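PDB 3QAT: malonyl CoA-acyl carrier protein transacylase from Bartonella henselae, which probably transfers malonyl groups from malonyl-CoA to acyl carrier protein, supplying malonyl units for chain elongation in bacterial fatty acid biosynthesis. Local coordinates for residues 5-10 against 277-282; 91-96 against 233-238. All coordinates share one frame; numbering follows the deposited sequence.

How the contacts relate
Strand 6-11, at the N terminus of the modelled chain, pairs in parallel with strand 275-281, so contact 1 closes a loop of some 270 residues that takes in most of the protein. Contact 2 falls within that loop: strand 93-96 lies beside strand 6-11 on the side away from 275-281, and residues 233-238 join it at its other edge. The two contacts, their centres about 10 Å apart, thus share one sheet and adjoin through backbone pairs such as Phe9 O with Ala95 N, 3.1 Å apart. Together they tie the first strand, the strand leading into the probable nucleophile turn, and two later parts of the chain into one core.

Contact 1: 5-10 against 277-282; sequences MGAAFT and TLFEIG
Ile281 reaches over the Phe9 ring on the face of this parallel strand pair that carries Ala7, Phe9, Thr277 and Phe279. Its CD1 methyl sits over the centre of the ring, 3.9 Å from the centroid, in a CH-pi contact, while CG1 follows the ring's CG-CD2 side. At the edge of the same ring, CE1 meets Phe279 CD2 at 3.6 Å; the two rings pair obliquely, their planes at 80°. Ala7 CB meets the Phe279 ring in plane at its edge, 3.8 Å from CE2, while Thr277 CG2 lies over one face of that ring. On the other face of the sheet, Ala8 CB meets Leu278 CD2. Helices 62-82 and 306-316 pack against the aromatic side. The strands are the middle two of the acyl transferase domain's four-stranded parallel sheet.

Five backbone hydrogen bonds alternate between the strands. Phe279 O takes two donors: Thr10 N at 2.8 Å and Thr10 OG1 at 2.9 Å, the hydroxyl coming from above the carbonyl plane, set between its own backbone N and carbonyl carbon (chi1 63°). The chemistry therefore implies a buried seam in which the threonine hydroxyl is satisfied by main chain and its rotation is fixed.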
loop_
_atom_site.group_PDB
_atom_site.type_symbol
_atom_site.label_atom_id
_atom_site.label_comp_id
_atom_site.label_asym_id
_atom_site.label_seq_id
_atom_site.Cartn_x
_atom_site.Cartn_y
_atom_site.Cartn_z
ATOM N N MET A 5 2.866 10.714 23.191
ATOM C CA MET A 5 3.933 10.979 22.178
ATOM C C MET A 5 3.381 11.216 20.759
ATOM O O MET A 5 2.338 11.863 20.594
ATOM C CB MET A 5 5.021 9.885 22.204
ATOM C CG MET A 5 4.528 8.484 22.565
ATOM S SD MET A 5 5.800 7.207 22.386
ATOM C CE MET A 5 4.985 5.782 23.116
ATOM N N GLY A 6 4.074 10.688 19.749
ATOM C CA GLY A 6 3.899 11.125 18.372
ATOM C C GLY A 6 2.936 10.330 17.511
ATOM O O GLY A 6 2.250 9.414 17.971
ATOM N N ALA A 7 2.889 10.716 16.244
ATOM C CA ALA A 7 1.936 10.150 15.291
ATOM C C ALA A 7 2.664 9.732 14.032
ATOM O O ALA A 7 3.692 10.311 13.653
ATOM C CB ALA A 7 0.878 11.191 14.938
ATOM N N ALA A 8 2.126 8.700 13.393
ATOM C CA ALA A 8 2.570 8.321 12.061
ATOM C C ALA A 8 1.352 8.280 11.165
ATOM O O ALA A 8 0.239 7.963 11.621
ATOM C CB ALA A 8 3.264 6.966 12.085
ATOM N N PHE A 9 1.561 8.619 9.896
ATOM C CA PHE A 9 0.493 8.457 8.885
ATOM C C PHE A 9 0.818 7.218 8.044
ATOM O O PHE A 9 1.930 7.092 7.490
ATOM C CB PHE A 9 0.455 9.689 7.962
ATOM C CG PHE A 9 -0.307 10.872 8.506
ATOM C CD1 PHE A 9 -0.715 10.953 9.857
ATOM C CD2 PHE A 9 -0.621 11.933 7.646
ATOM C CE1 PHE A 9 -1.419 12.066 10.321
ATOM C CE2 PHE A 9 -1.310 13.063 8.104
ATOM C CZ PHE A 9 -1.719 13.131 9.447
ATOM N N THR A 10 -0.172 6.334 7.886
ATOM C CA THR A 10 -0.004 5.120 7.080
ATOM C C THR A 10 -1.030 5.144 5.956
ATOM O O THR A 10 -2.140 5.671 6.127
ATOM C CB THR A 10 -0.151 3.814 7.904
ATOM O OG1 THR A 10 -1.471 3.718 8.449
ATOM C CG2 THR A 10 0.882 3.771 9.060
ATOM N N THR A 277 0.252 6.798 18.112
ATOM C CA THR A 277 -0.994 6.915 17.369
ATOM C C THR A 277 -0.704 6.672 15.893
ATOM O O THR A 277 0.123 7.356 15.313
ATOM C CB THR A 277 -1.668 8.300 17.541
ATOM O OG1 THR A 277 -1.894 8.553 18.933
ATOM C CG2 THR A 277 -3.021 8.333 16.842
ATOM N N LEU A 278 -1.395 5.699 15.311
ATOM C CA LEU A 278 -1.221 5.384 13.890
ATOM C C LEU A 278 -2.485 5.763 13.157
ATOM O O LEU A 278 -3.546 5.187 13.437
ATOM C CB LEU A 278 -1.010 3.877 13.715
ATOM C CG LEU A 278 0.247 3.241 14.296
ATOM C CD1 LEU A 278 0.032 1.730 14.350
ATOM C CD2 LEU A 278 1.445 3.549 13.430
ATOM N N PHE A 279 -2.372 6.695 12.214
ATOM C CA PHE A 279 -3.512 7.126 11.423
ATOM C C PHE A 279 -3.454 6.381 10.082
ATOM O O PHE A 279 -2.374 6.219 9.532
ATOM C CB PHE A 279 -3.449 8.629 11.159
ATOM C CG PHE A 279 -3.674 9.469 12.372
ATOM C CD1 PHE A 279 -4.959 9.714 12.833
ATOM C CD2 PHE A 279 -2.587 10.016 13.046
ATOM C CE1 PHE A 279 -5.163 10.531 13.962
ATOM C CE2 PHE A 279 -2.773 10.810 14.160
ATOM C CZ PHE A 279 -4.063 11.080 14.606
ATOM N N GLU A 280 -4.609 5.903 9.636
ATOM C CA GLU A 280 -4.790 5.323 8.289
ATOM C C GLU A 280 -5.489 6.378 7.414
ATOM O O GLU A 280 -6.662 6.720 7.636
ATOM C CB GLU A 280 -5.637 4.040 8.388
ATOM C CG GLU A 280 -5.894 3.402 7.012
ATOM C CD GLU A 280 -6.483 1.991 7.095
ATOM O OE1 GLU A 280 -7.046 1.626 8.176
ATOM O OE2 GLU A 280 -6.321 1.238 6.080
ATOM N N ILE A 281 -4.762 6.870 6.415
ATOM C CA ILE A 281 -5.209 8.012 5.636
ATOM C C ILE A 281 -5.805 7.542 4.322
ATOM O O ILE A 281 -5.090 6.990 3.494
ATOM C CB ILE A 281 -4.004 8.946 5.317
ATOM C CG1 ILE A 281 -3.259 9.408 6.583
ATOM C CG2 ILE A 281 -4.479 10.164 4.495
ATOM C CD1 ILE A 281 -4.146 10.183 7.588
ATOM N N GLY A 282 -7.099 7.751 4.117
ATOM C CA GLY A 282 -7.747 7.381 2.847
ATOM C C GLY A 282 -8.900 6.405 2.979
ATOM O O GLY A 282 -9.717 6.514 3.879
#

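Contact 2: 91-96 against 233-238; sequences VKFVAG and PLIANV
Lys92 O meets Pro233 CD at 3.5 Å, where residues 91-96 first touch residues 233-238. The Lys92 amine itself turns elsewhere, bonding to the backbone of Asn273, while its CG lies over one face of the neighbouring Phe93 ring. Phe93 brings CD1 to Ile235 CD1 at 3.7 Å and offers its ring edge to Pro233 CG; with CG anti to the carbonyl carbon (chi1 -54°), the ring is set beside both residues.

Val94 supplies the two backbone bonds of the pairing. Its N-H points almost straight (176°) at Pro233 O, 3.0 Å away, and its O accepts from Ile235 N at 2.8 Å. Its CG2 packs on Pro233 O and, more loosely, on Leu234 CD1, on the side covered by helix 100-107. Ala95 CB rests against Ile235, 3.8 Å from its O and 4.2 Å from its CB.

At Gly96 the backbones diverge and a water bridges them, accepting from Gly96 N and lying 2.8 Å from Ile235 O. Beyond it, Asn237 ND2 donates to Gly96 O at 2.9 Å, tilted 24° from the carbonyl plane; Asn237 OD1 accepts from Ser98 N and from Gln256 NE2, so the carboxamide bridges the turn after the strand. Gly96, Ser98 and Gly100 match the GxSxG pattern of a nucleophile elbow, the strand-turn-helix arrangement of the acyltransferase family, in which Ser98 would probably be the acyl-accepting serine.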
loop_
_atom_site.group_PDB
_atom_site.type_symbol
_atom_site.label_atom_id
_atom_site.label_comp_id
_atom_site.label_asym_id
_atom_site.label_seq_id
_atom_site.Cartn_x
_atom_site.Cartn_y
_atom_site.Cartn_z
ATOM N N VAL A 91 3.724 15.157 12.149
ATOM C CA VAL A 91 3.806 13.735 11.800
ATOM C C VAL A 91 5.258 13.280 11.848
ATOM O O VAL A 91 6.113 13.858 11.164
ATOM C CB VAL A 91 3.198 13.476 10.397
ATOM C CG1 VAL A 91 3.279 11.990 10.036
ATOM C CG2 VAL A 91 1.750 13.957 10.346
ATOM N N LYS A 92 5.544 12.274 12.672
ATOM C CA LYS A 92 6.906 11.790 12.836
ATOM C C LYS A 92 7.414 10.991 11.626
ATOM O O LYS A 92 8.551 11.195 11.177
ATOM C CB LYS A 92 7.023 10.957 14.123
ATOM C CG LYS A 92 8.433 10.824 14.640
ATOM C CD LYS A 92 8.456 10.295 16.095
ATOM C CE LYS A 92 9.813 10.504 16.781
ATOM N NZ LYS A 92 10.803 9.374 16.632
ATOM N N PHE A 93 6.573 10.073 11.123
ATOM C CA PHE A 93 6.953 9.199 10.024
ATOM C C PHE A 93 5.757 8.957 9.112
ATOM O O PHE A 93 4.612 9.059 9.558
ATOM C CB PHE A 93 7.392 7.823 10.535
ATOM C CG PHE A 93 8.483 7.870 11.591
ATOM C CD1 PHE A 93 9.755 8.324 11.267
ATOM C CD2 PHE A 93 8.222 7.442 12.891
ATOM C CE1 PHE A 93 10.776 8.361 12.258
ATOM C CE2 PHE A 93 9.226 7.466 13.874
ATOM C CZ PHE A 93 10.494 7.931 13.545
ATOM N N VAL A 94 6.061 8.622 7.858
ATOM C CA VAL A 94 5.033 8.093 6.924
ATOM C C VAL A 94 5.405 6.706 6.473
ATOM O O VAL A 94 6.580 6.358 6.451
ATOM C CB VAL A 94 4.770 9.027 5.706
ATOM C CG1 VAL A 94 4.180 10.364 6.179
ATOM C CG2 VAL A 94 6.039 9.219 4.868
ATOM N N ALA A 95 4.397 5.900 6.136
ATOM C CA ALA A 95 4.616 4.578 5.593
ATOM C C ALA A 95 3.368 4.185 4.818
ATOM O O ALA A 95 2.288 4.695 5.092
ATOM C CB ALA A 95 4.857 3.561 6.724
ATOM N N GLY A 96 3.517 3.293 3.849
ATOM C CA GLY A 96 2.305 2.843 3.139
ATOM C C GLY A 96 2.483 1.440 2.628
ATOM O O GLY A 96 3.608 0.973 2.410
ATOM N N PRO A 233 10.502 11.223 7.358
ATOM C CA PRO A 233 11.023 10.017 6.729
ATOM C C PRO A 233 9.948 9.004 6.363
ATOM O O PRO A 233 8.919 8.903 7.040
ATOM C CB PRO A 233 11.931 9.403 7.811
ATOM C CG PRO A 233 12.255 10.531 8.745
ATOM C CD PRO A 233 11.033 11.399 8.736
ATOM N N LEU A 234 10.244 8.261 5.304
ATOM C CA LEU A 234 9.431 7.110 4.929
ATOM C C LEU A 234 9.969 5.833 5.585
ATOM O O LEU A 234 11.166 5.509 5.437
ATOM C CB LEU A 234 9.506 6.972 3.411
ATOM C CG LEU A 234 8.773 5.741 2.848
ATOM C CD1 LEU A 234 7.257 5.978 2.780
ATOM C CD2 LEU A 234 9.351 5.321 1.484
ATOM N N ILE A 235 9.100 5.067 6.259
ATOM C CA ILE A 235 9.547 3.770 6.758
ATOM C C ILE A 235 9.284 2.760 5.626
ATOM O O ILE A 235 8.156 2.301 5.442
ATOM C CB ILE A 235 8.807 3.338 8.047
ATOM C CG1 ILE A 235 8.764 4.471 9.074
ATOM C CG2 ILE A 235 9.467 2.053 8.632
ATOM C CD1 ILE A 235 10.149 5.098 9.430
ATOM N N ALA A 236 10.313 2.468 4.843
ATOM C CA ALA A 236 10.156 1.717 3.597
ATOM C C ALA A 236 9.789 0.269 3.829
ATOM O O ALA A 236 10.272 -0.373 4.758
ATOM C CB ALA A 236 11.426 1.811 2.727
ATOM N N ASN A 237 8.953 -0.267 2.939
ATOM C CA ASN A 237 8.516 -1.657 3.029
ATOM C C ASN A 237 9.678 -2.667 3.022
ATOM O O ASN A 237 9.555 -3.739 3.618
ATOM C CB ASN A 237 7.624 -2.035 1.815
ATOM C CG ASN A 237 6.235 -1.415 1.811
ATOM O OD1 ASN A 237 5.543 -1.579 0.812
ATOM N ND2 ASN A 237 5.784 -0.805 2.902
ATOM N N VAL A 238 10.792 -2.324 2.347
ATOM C CA VAL A 238 11.900 -3.251 2.129
ATOM C C VAL A 238 12.897 -3.181 3.285
ATOM O O VAL A 238 13.461 -4.202 3.685
ATOM C CB VAL A 238 12.608 -2.941 0.764
ATOM C CG1 VAL A 238 13.986 -3.614 0.631
ATOM C CG2 VAL A 238 11.676 -3.390 -0.369
HETATM O O HOH W 1 6.308 2.673 3.392
#